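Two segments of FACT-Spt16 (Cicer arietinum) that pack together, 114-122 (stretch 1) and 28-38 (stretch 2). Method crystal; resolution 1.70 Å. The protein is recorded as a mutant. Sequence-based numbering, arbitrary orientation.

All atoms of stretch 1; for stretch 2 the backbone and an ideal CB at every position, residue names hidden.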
ATOM      1  N   ARG A 114     -15.432 -10.277  24.536  1.00 23.94           N
ATOM      2  CA  ARG A 114     -16.728 -10.431  25.184  1.00 28.95           C
ATOM      3  C   ARG A 114     -17.357  -9.075  25.474  1.00 32.86           C
ATOM      4  O   ARG A 114     -18.525  -8.840  25.167  1.00 39.88           O
ATOM      5  CB  ARG A 114     -16.584 -11.188  26.500  1.00 36.48           C
ATOM      6  CG  ARG A 114     -16.786 -12.679  26.391  1.00 45.43           C
ATOM      7  CD  ARG A 114     -17.127 -13.266  27.755  1.00 49.81           C
ATOM      8  NE  ARG A 114     -16.147 -12.875  28.764  1.00 52.67           N
ATOM      9  CZ  ARG A 114     -15.008 -13.523  28.983  1.00 53.03           C
ATOM     10  NH1 ARG A 114     -14.706 -14.596  28.265  1.00 56.34           N
ATOM     11  NH2 ARG A 114     -14.169 -13.100  29.919  1.00 54.43           N
ATOM     12  N   GLU A 115     -16.562  -8.183  26.056  1.00 36.84           N
ATOM     13  CA  GLU A 115     -17.073  -6.916  26.570  1.00 44.85           C
ATOM     14  C   GLU A 115     -17.306  -5.872  25.481  1.00 39.25           C
ATOM     15  O   GLU A 115     -17.946  -4.850  25.726  1.00 42.30           O
ATOM     16  CB  GLU A 115     -16.136  -6.369  27.653  1.00 51.97           C
ATOM     17  CG  GLU A 115     -15.942  -7.316  28.835  1.00 60.22           C
ATOM     18  CD  GLU A 115     -15.119  -6.702  29.954  1.00 64.53           C
ATOM     19  OE1 GLU A 115     -15.463  -6.924  31.136  1.00 64.25           O
ATOM     20  OE2 GLU A 115     -14.128  -6.003  29.654  1.00 64.59           O
ATOM     21  N   SER A 116     -16.801  -6.131  24.278  1.00 27.56           N
ATOM     22  CA  SER A 116     -16.940  -5.176  23.183  1.00 29.91           C
ATOM     23  C   SER A 116     -18.060  -5.532  22.197  1.00 38.99           C
ATOM     24  O   SER A 116     -18.905  -4.690  21.886  1.00 35.83           O
ATOM     25  CB  SER A 116     -15.607  -4.998  22.451  1.00 34.68           C
ATOM     26  OG  SER A 116     -15.103  -6.240  21.994  1.00 40.20           O
ATOM     27  N   VAL A 117     -18.075  -6.771  21.708  1.00 29.26           N
ATOM     28  CA  VAL A 117     -19.078  -7.172  20.718  1.00 24.77           C
ATOM     29  C   VAL A 117     -19.893  -8.396  21.129  1.00 23.21           C
ATOM     30  O   VAL A 117     -20.676  -8.922  20.335  1.00 32.44           O
ATOM     31  CB  VAL A 117     -18.454  -7.420  19.320  1.00 26.23           C
ATOM     32  CG1 VAL A 117     -17.993  -6.122  18.713  1.00 33.36           C
ATOM     33  CG2 VAL A 117     -17.301  -8.395  19.414  1.00 25.66           C
ATOM     34  N   GLY A 118     -19.701  -8.854  22.360  1.00 24.00           N
ATOM     35  CA  GLY A 118     -20.459  -9.983  22.869  1.00 26.91           C
ATOM     36  C   GLY A 118     -20.039 -11.320  22.283  1.00 31.06           C
ATOM     37  O   GLY A 118     -20.826 -12.275  22.280  1.00 29.68           O
ATOM     38  N   VAL A 119     -18.803 -11.410  21.802  1.00 26.68           N
ATOM     39  CA  VAL A 119     -18.342 -12.666  21.205  1.00 30.50           C
ATOM     40  C   VAL A 119     -17.408 -13.491  22.092  1.00 32.00           C
ATOM     41  O   VAL A 119     -16.656 -12.955  22.910  1.00 26.85           O
ATOM     42  CB  VAL A 119     -17.678 -12.461  19.824  1.00 24.72           C
ATOM     43  CG1 VAL A 119     -18.616 -11.719  18.887  1.00 34.26           C
ATOM     44  CG2 VAL A 119     -16.347 -11.730  19.959  1.00 25.96           C
ATOM     45  N   GLU A 120     -17.463 -14.805  21.898  1.00 24.78           N
ATOM     46  CA  GLU A 120     -16.616 -15.744  22.603  1.00 25.26           C
ATOM     47  C   GLU A 120     -15.459 -16.149  21.697  1.00 31.62           C
ATOM     48  O   GLU A 120     -15.670 -16.707  20.626  1.00 26.83           O
ATOM     49  CB  GLU A 120     -17.442 -16.975  22.964  1.00 26.66           C
ATOM     50  CG  GLU A 120     -16.746 -18.015  23.799  1.00 37.21           C
ATOM     51  CD  GLU A 120     -17.607 -19.250  23.982  1.00 42.40           C
ATOM     52  OE1 GLU A 120     -18.660 -19.336  23.308  1.00 37.32           O
ATOM     53  OE2 GLU A 120     -17.232 -20.129  24.789  1.00 41.97           O
ATOM     54  N   ILE A 121     -14.235 -15.850  22.115  1.00 23.84           N
ATOM     55  CA  ILE A 121     -13.062 -16.315  21.386  1.00 23.64           C
ATOM     56  C   ILE A 121     -12.742 -17.766  21.721  1.00 24.12           C
ATOM     57  O   ILE A 121     -12.603 -18.128  22.889  1.00 26.28           O
ATOM     58  CB  ILE A 121     -11.856 -15.432  21.675  1.00 25.18           C
ATOM     59  CG1 ILE A 121     -12.100 -14.055  21.065  1.00 28.22           C
ATOM     60  CG2 ILE A 121     -10.587 -16.055  21.120  1.00 27.90           C
ATOM     61  CD1 ILE A 121     -10.953 -13.127  21.193  1.00 35.38           C
ATOM     62  N   ILE A 122     -12.632 -18.592  20.687  1.00 23.98           N
ATOM     63  CA  ILE A 122     -12.366 -20.013  20.879  1.00 24.99           C
ATOM     64  C   ILE A 122     -11.027 -20.329  20.244  1.00 24.38           C
ATOM     65  O   ILE A 122     -10.861 -20.164  19.042  1.00 23.53           O
ATOM     66  CB  ILE A 122     -13.447 -20.871  20.217  1.00 25.67           C
ATOM     67  CG1 ILE A 122     -14.819 -20.511  20.780  1.00 29.91           C
ATOM     68  CG2 ILE A 122     -13.155 -22.360  20.422  1.00 26.84           C
ATOM     69  CD1 ILE A 122     -14.921 -20.703  22.274  1.00 31.74           C
ATOM     70  N   UNK A  28      -7.440  -0.689  21.597  1.00 21.70           N
ATOM     71  CA  UNK A  28      -7.493  -0.629  20.142  1.00 26.65           C
ATOM     72  C   UNK A  28      -8.238  -1.837  19.578  1.00 22.36           C
ATOM     73  O   UNK A  28      -9.085  -1.696  18.695  1.00 21.37           O
ATOM     74  CB  UNK A  28      -6.080  -0.556  19.559  1.00 26.65           C
ATOM     75  N   UNK A  29      -7.924  -3.019  20.104  1.00 31.07           N
ATOM     76  CA  UNK A  29      -8.592  -4.250  19.696  1.00 21.07           C
ATOM     77  C   UNK A  29     -10.111  -4.126  19.849  1.00 22.43           C
ATOM     78  O   UNK A  29     -10.859  -4.447  18.927  1.00 26.34           O
ATOM     79  CB  UNK A  29      -8.072  -5.432  20.516  1.00 21.07           C
ATOM     80  N   UNK A  30     -10.559  -3.633  21.001  1.00 23.44           N
ATOM     81  CA  UNK A  30     -11.994  -3.507  21.270  1.00 21.53           C
ATOM     82  C   UNK A  30     -12.671  -2.523  20.324  1.00 26.45           C
ATOM     83  O   UNK A  30     -13.735  -2.805  19.771  1.00 27.12           O
ATOM     84  CB  UNK A  30     -12.221  -3.067  22.718  1.00 21.53           C
ATOM     85  N   UNK A  31     -12.046  -1.364  20.150  1.00 23.65           N
ATOM     86  CA  UNK A  31     -12.581  -0.326  19.283  1.00 26.32           C
ATOM     87  C   UNK A  31     -12.682  -0.820  17.849  1.00 24.58           C
ATOM     88  O   UNK A  31     -13.703  -0.627  17.176  1.00 21.33           O
ATOM     89  CB  UNK A  31     -11.711   0.931  19.351  1.00 26.32           C
ATOM     90  N   UNK A  32     -11.627  -1.479  17.387  1.00 20.28           N
ATOM     91  CA  UNK A  32     -11.590  -1.957  16.015  1.00 16.70           C
ATOM     92  C   UNK A  32     -12.466  -3.192  15.775  1.00 16.68           C
ATOM     93  O   UNK A  32     -13.067  -3.311  14.704  1.00 19.36           O
ATOM     94  CB  UNK A  32     -10.144  -2.273  15.628  1.00 16.70           C
ATOM     95  N   UNK A  33     -12.579  -4.077  16.771  1.00 21.70           N
ATOM     96  CA  UNK A  33     -13.471  -5.229  16.641  1.00 18.93           C
ATOM     97  C   UNK A  33     -14.921  -4.748  16.538  1.00 18.81           C
ATOM     98  O   UNK A  33     -15.716  -5.269  15.748  1.00 24.62           O
ATOM     99  CB  UNK A  33     -13.302  -6.183  17.825  1.00 18.93           C
ATOM    100  N   UNK A  34     -15.254  -3.734  17.331  1.00 25.82           N
ATOM    101  CA  UNK A  34     -16.581  -3.132  17.285  1.00 23.88           C
ATOM    102  C   UNK A  34     -16.835  -2.498  15.922  1.00 23.77           C
ATOM    103  O   UNK A  34     -17.890  -2.700  15.318  1.00 21.80           O
ATOM    104  CB  UNK A  34     -16.736  -2.089  18.394  1.00 23.88           C
ATOM    105  N   UNK A  35     -15.853  -1.741  15.444  1.00 21.72           N
ATOM    106  CA  UNK A  35     -15.945  -1.092  14.138  1.00 22.51           C
ATOM    107  C   UNK A  35     -16.185  -2.121  13.040  1.00 24.54           C
ATOM    108  O   UNK A  35     -17.044  -1.931  12.181  1.00 20.84           O
ATOM    109  CB  UNK A  35     -14.673  -0.293  13.845  1.00 22.51           C
ATOM    110  N   UNK A  36     -15.424  -3.213  13.092  1.00 19.77           N
ATOM    111  CA  UNK A  36     -15.569  -4.326  12.155  1.00 20.07           C
ATOM    112  C   UNK A  36     -16.981  -4.940  12.221  1.00 18.91           C
ATOM    113  O   UNK A  36     -17.670  -5.019  11.203  1.00 19.50           O
ATOM    114  CB  UNK A  36     -14.516  -5.396  12.449  1.00 20.07           C
ATOM    115  N   UNK A  37     -17.412  -5.386  13.400  1.00 18.25           N
ATOM    116  CA  UNK A  37     -18.733  -6.008  13.515  1.00 19.35           C
ATOM    117  C   UNK A  37     -19.879  -5.066  13.120  1.00 23.70           C
ATOM    118  O   UNK A  37     -20.865  -5.498  12.517  1.00 23.34           O
ATOM    119  CB  UNK A  37     -18.946  -6.495  14.950  1.00 19.35           C
ATOM    120  N   UNK A  38     -19.735  -3.787  13.448  1.00 24.36           N
ATOM    121  CA  UNK A  38     -20.727  -2.784  13.064  1.00 21.65           C
ATOM    122  C   UNK A  38     -20.820  -2.634  11.551  1.00 22.68           C
ATOM    123  O   UNK A  38     -21.915  -2.657  10.980  1.00 29.53           O
ATOM    124  CB  UNK A  38     -20.388  -1.434  13.700  1.00 21.65           C
TER

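All eleven positions of stretch 2 have helical phi/psi, and the backbone repeats an i to i-4 hydrogen-bond pattern. Helical angles discriminate little; proline is disfavoured at 32 to 38, where each backbone N donates to the O four residues earlier. The remaining evidence must come from what stretch 1 places near each ideal CB, whose direction follows from the local N, CA and C positions.

Position 28 has no stretch 1 atom within 5.5 Å of its ideal CB, and almost any helix-compatible residue would fit; it is Thr28. Position 29 also has an empty CB shell, and its CA-to-CB bond points sideways. A small residue would not touch stretch 1 from here, but a long or aromatic one could reach the apolar end of Ile121. The residue is Phe29, with chi1 at t, and its CZ lies 4.3 Å from Ile121 CD1, which meets the ring obliquely.

Position 30 is close: its CA is 5.6 Å from the CA of Ser116. With Ser116 CB 3.9 Å from the ideal CB there is little room for bulk at the base; the sideways bond lets a longer chain run past, so alanine, serine or a flexible polar chain are all reasonable. Gln30 is deposited. Its CB packs 3.9 Å from Ser116 CB, and its extended chi2 (t) carries OE1 to 4.3 Å from Glu115 CB, a contact without a hydrogen bond.

Positions 31 and 32 leave the choice open, 31 pointing away and 32 out of reach; they are Thr31 and Arg32.

Position 33 points toward stretch 1, its ideal CB 4.5 Å from Ser116 OG and 4.8 Å from Val117 CG1. With Val117 and Val119 both supplying methyl groups beyond, leucine, isoleucine or methionine would suit. Leu33 (chi1 t, chi2 p) sends CD2 into this group, 3.6 Å from Val117 CG2, 4.3 Å from Val119 CG2 and 3.9 Å from Ser116 OG.

Position 34 lies beside Val117, CA to CA 5.9 Å, with its ideal CB 4.2 Å from Val117 CG1 and 4.9 Å from Ser116 O. A sideways bond beside a methyl and a carbonyl oxygen admits alanine or a long chain with an aliphatic stem. The backbone CA of 34 is 3.6 Å from Val117 CG1 whatever the residue; the stem of Lys34 adds CB at 4.3 Å from Val117 CG1 and CD at 3.5 Å from Ser116 O, and its terminal NZ lies 4.0 Å from Ser116 CB. None of these is a hydrogen bond.

Positions 35 and 36 point away and sideways respectively, and no stretch 1 atom lies within 5.5 Å of either ideal CB, so stretch 1 does not restrict the choice; they are Ala35 and Phe36.

Position 37 points toward stretch 1 with its ideal CB 3.9 Å from Val117 CG1. Valine methyls ahead favour a large apolar or aromatic group. Tyr37 (chi1 m) keeps CB 3.9 Å from Val117 CG1, while Val117 CG2 sits over one face of its ring. Farther out, Val119 CG1 approaches obliquely, 3.9 Å from Tyr37 CE2 and 3.8 Å from Tyr37 OH; the hydroxyl is hydrogen-bonded elsewhere in the structure.

Position 38 points sideways into space free of stretch 1, where a small polar residue is one option among many. Ser38 donates from OG to Lys34 O at 3.1 Å, within its own helix.

Stretch 2, residues 28-38: TFQTRLKAFYS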
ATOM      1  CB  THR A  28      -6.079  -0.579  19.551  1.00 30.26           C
ATOM      2  OG1 THR A  28      -5.477   0.677  19.883  1.00 31.97           O
ATOM      3  CG2 THR A  28      -6.125  -0.736  18.043  1.00 36.83           C
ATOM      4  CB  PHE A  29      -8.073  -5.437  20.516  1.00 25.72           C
ATOM      5  CG  PHE A  29      -8.850  -6.702  20.302  1.00 26.55           C
ATOM      6  CD1 PHE A  29      -8.669  -7.456  19.150  1.00 21.19           C
ATOM      7  CD2 PHE A  29      -9.757  -7.144  21.252  1.00 27.53           C
ATOM      8  CE1 PHE A  29      -9.387  -8.617  18.946  1.00 20.29           C
ATOM      9  CE2 PHE A  29     -10.477  -8.311  21.057  1.00 26.32           C
ATOM     10  CZ  PHE A  29     -10.290  -9.049  19.906  1.00 20.65           C
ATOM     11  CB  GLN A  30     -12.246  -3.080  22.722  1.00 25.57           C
ATOM     12  CG  GLN A  30     -12.000  -4.161  23.749  1.00 31.78           C
ATOM     13  CD  GLN A  30     -12.280  -3.692  25.165  1.00 44.84           C
ATOM     14  OE1 GLN A  30     -13.421  -3.718  25.625  1.00 45.24           O
ATOM     15  NE2 GLN A  30     -11.236  -3.252  25.861  1.00 47.16           N
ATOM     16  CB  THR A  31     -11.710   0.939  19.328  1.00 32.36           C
ATOM     17  OG1 THR A  31     -11.763   1.499  20.645  1.00 36.29           O
ATOM     18  CG2 THR A  31     -12.213   1.966  18.339  1.00 32.91           C
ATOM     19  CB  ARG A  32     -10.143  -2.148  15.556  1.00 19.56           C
ATOM     20  CG  ARG A  32      -9.439  -0.801  15.352  1.00 24.86           C
ATOM     21  CD  ARG A  32      -7.979  -0.928  14.946  1.00 24.86           C
ATOM     22  NE  ARG A  32      -7.327   0.382  14.969  1.00 26.51           N
ATOM     23  CZ  ARG A  32      -6.028   0.593  14.768  1.00 20.07           C
ATOM     24  NH1 ARG A  32      -5.211  -0.418  14.529  1.00 19.63           N
ATOM     25  NH2 ARG A  32      -5.543   1.829  14.830  1.00 20.59           N
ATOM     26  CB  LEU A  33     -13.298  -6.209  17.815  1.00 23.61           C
ATOM     27  CG  LEU A  33     -13.993  -7.572  17.721  1.00 22.67           C
ATOM     28  CD1 LEU A  33     -13.482  -8.328  16.513  1.00 17.19           C
ATOM     29  CD2 LEU A  33     -13.769  -8.387  18.989  1.00 25.27           C
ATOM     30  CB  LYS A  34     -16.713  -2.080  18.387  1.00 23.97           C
ATOM     31  CG  LYS A  34     -18.142  -1.697  18.731  1.00 34.66           C
ATOM     32  CD  LYS A  34     -18.329  -1.662  20.245  1.00 47.05           C
ATOM     33  CE  LYS A  34     -17.114  -1.049  20.934  1.00 52.71           C
ATOM     34  NZ  LYS A  34     -17.127  -1.270  22.408  1.00 57.32           N
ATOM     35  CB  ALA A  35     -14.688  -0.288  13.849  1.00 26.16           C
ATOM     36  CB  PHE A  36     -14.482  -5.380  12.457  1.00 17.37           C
ATOM     37  CG  PHE A  36     -14.579  -6.636  11.626  1.00 20.28           C
ATOM     38  CD1 PHE A  36     -15.067  -6.611  10.328  1.00 22.21           C
ATOM     39  CD2 PHE A  36     -14.177  -7.852  12.162  1.00 27.50           C
ATOM     40  CE1 PHE A  36     -15.148  -7.775   9.576  1.00 24.22           C
ATOM     41  CE2 PHE A  36     -14.249  -9.019  11.415  1.00 24.71           C
ATOM     42  CZ  PHE A  36     -14.736  -8.981  10.124  1.00 27.03           C
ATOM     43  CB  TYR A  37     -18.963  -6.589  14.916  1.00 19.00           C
ATOM     44  CG  TYR A  37     -18.506  -8.021  15.032  1.00 19.05           C
ATOM     45  CD1 TYR A  37     -17.161  -8.347  14.948  1.00 26.80           C
ATOM     46  CD2 TYR A  37     -19.423  -9.042  15.201  1.00 20.10           C
ATOM     47  CE1 TYR A  37     -16.733  -9.663  15.041  1.00 23.43           C
ATOM     48  CE2 TYR A  37     -19.009 -10.369  15.302  1.00 23.46           C
ATOM     49  CZ  TYR A  37     -17.662 -10.664  15.215  1.00 21.61           C
ATOM     50  OH  TYR A  37     -17.237 -11.970  15.310  1.00 22.14           O
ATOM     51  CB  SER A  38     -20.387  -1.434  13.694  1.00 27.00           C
ATOM     52  OG  SER A  38     -20.672  -1.448  15.081  1.00 36.08           O
TER
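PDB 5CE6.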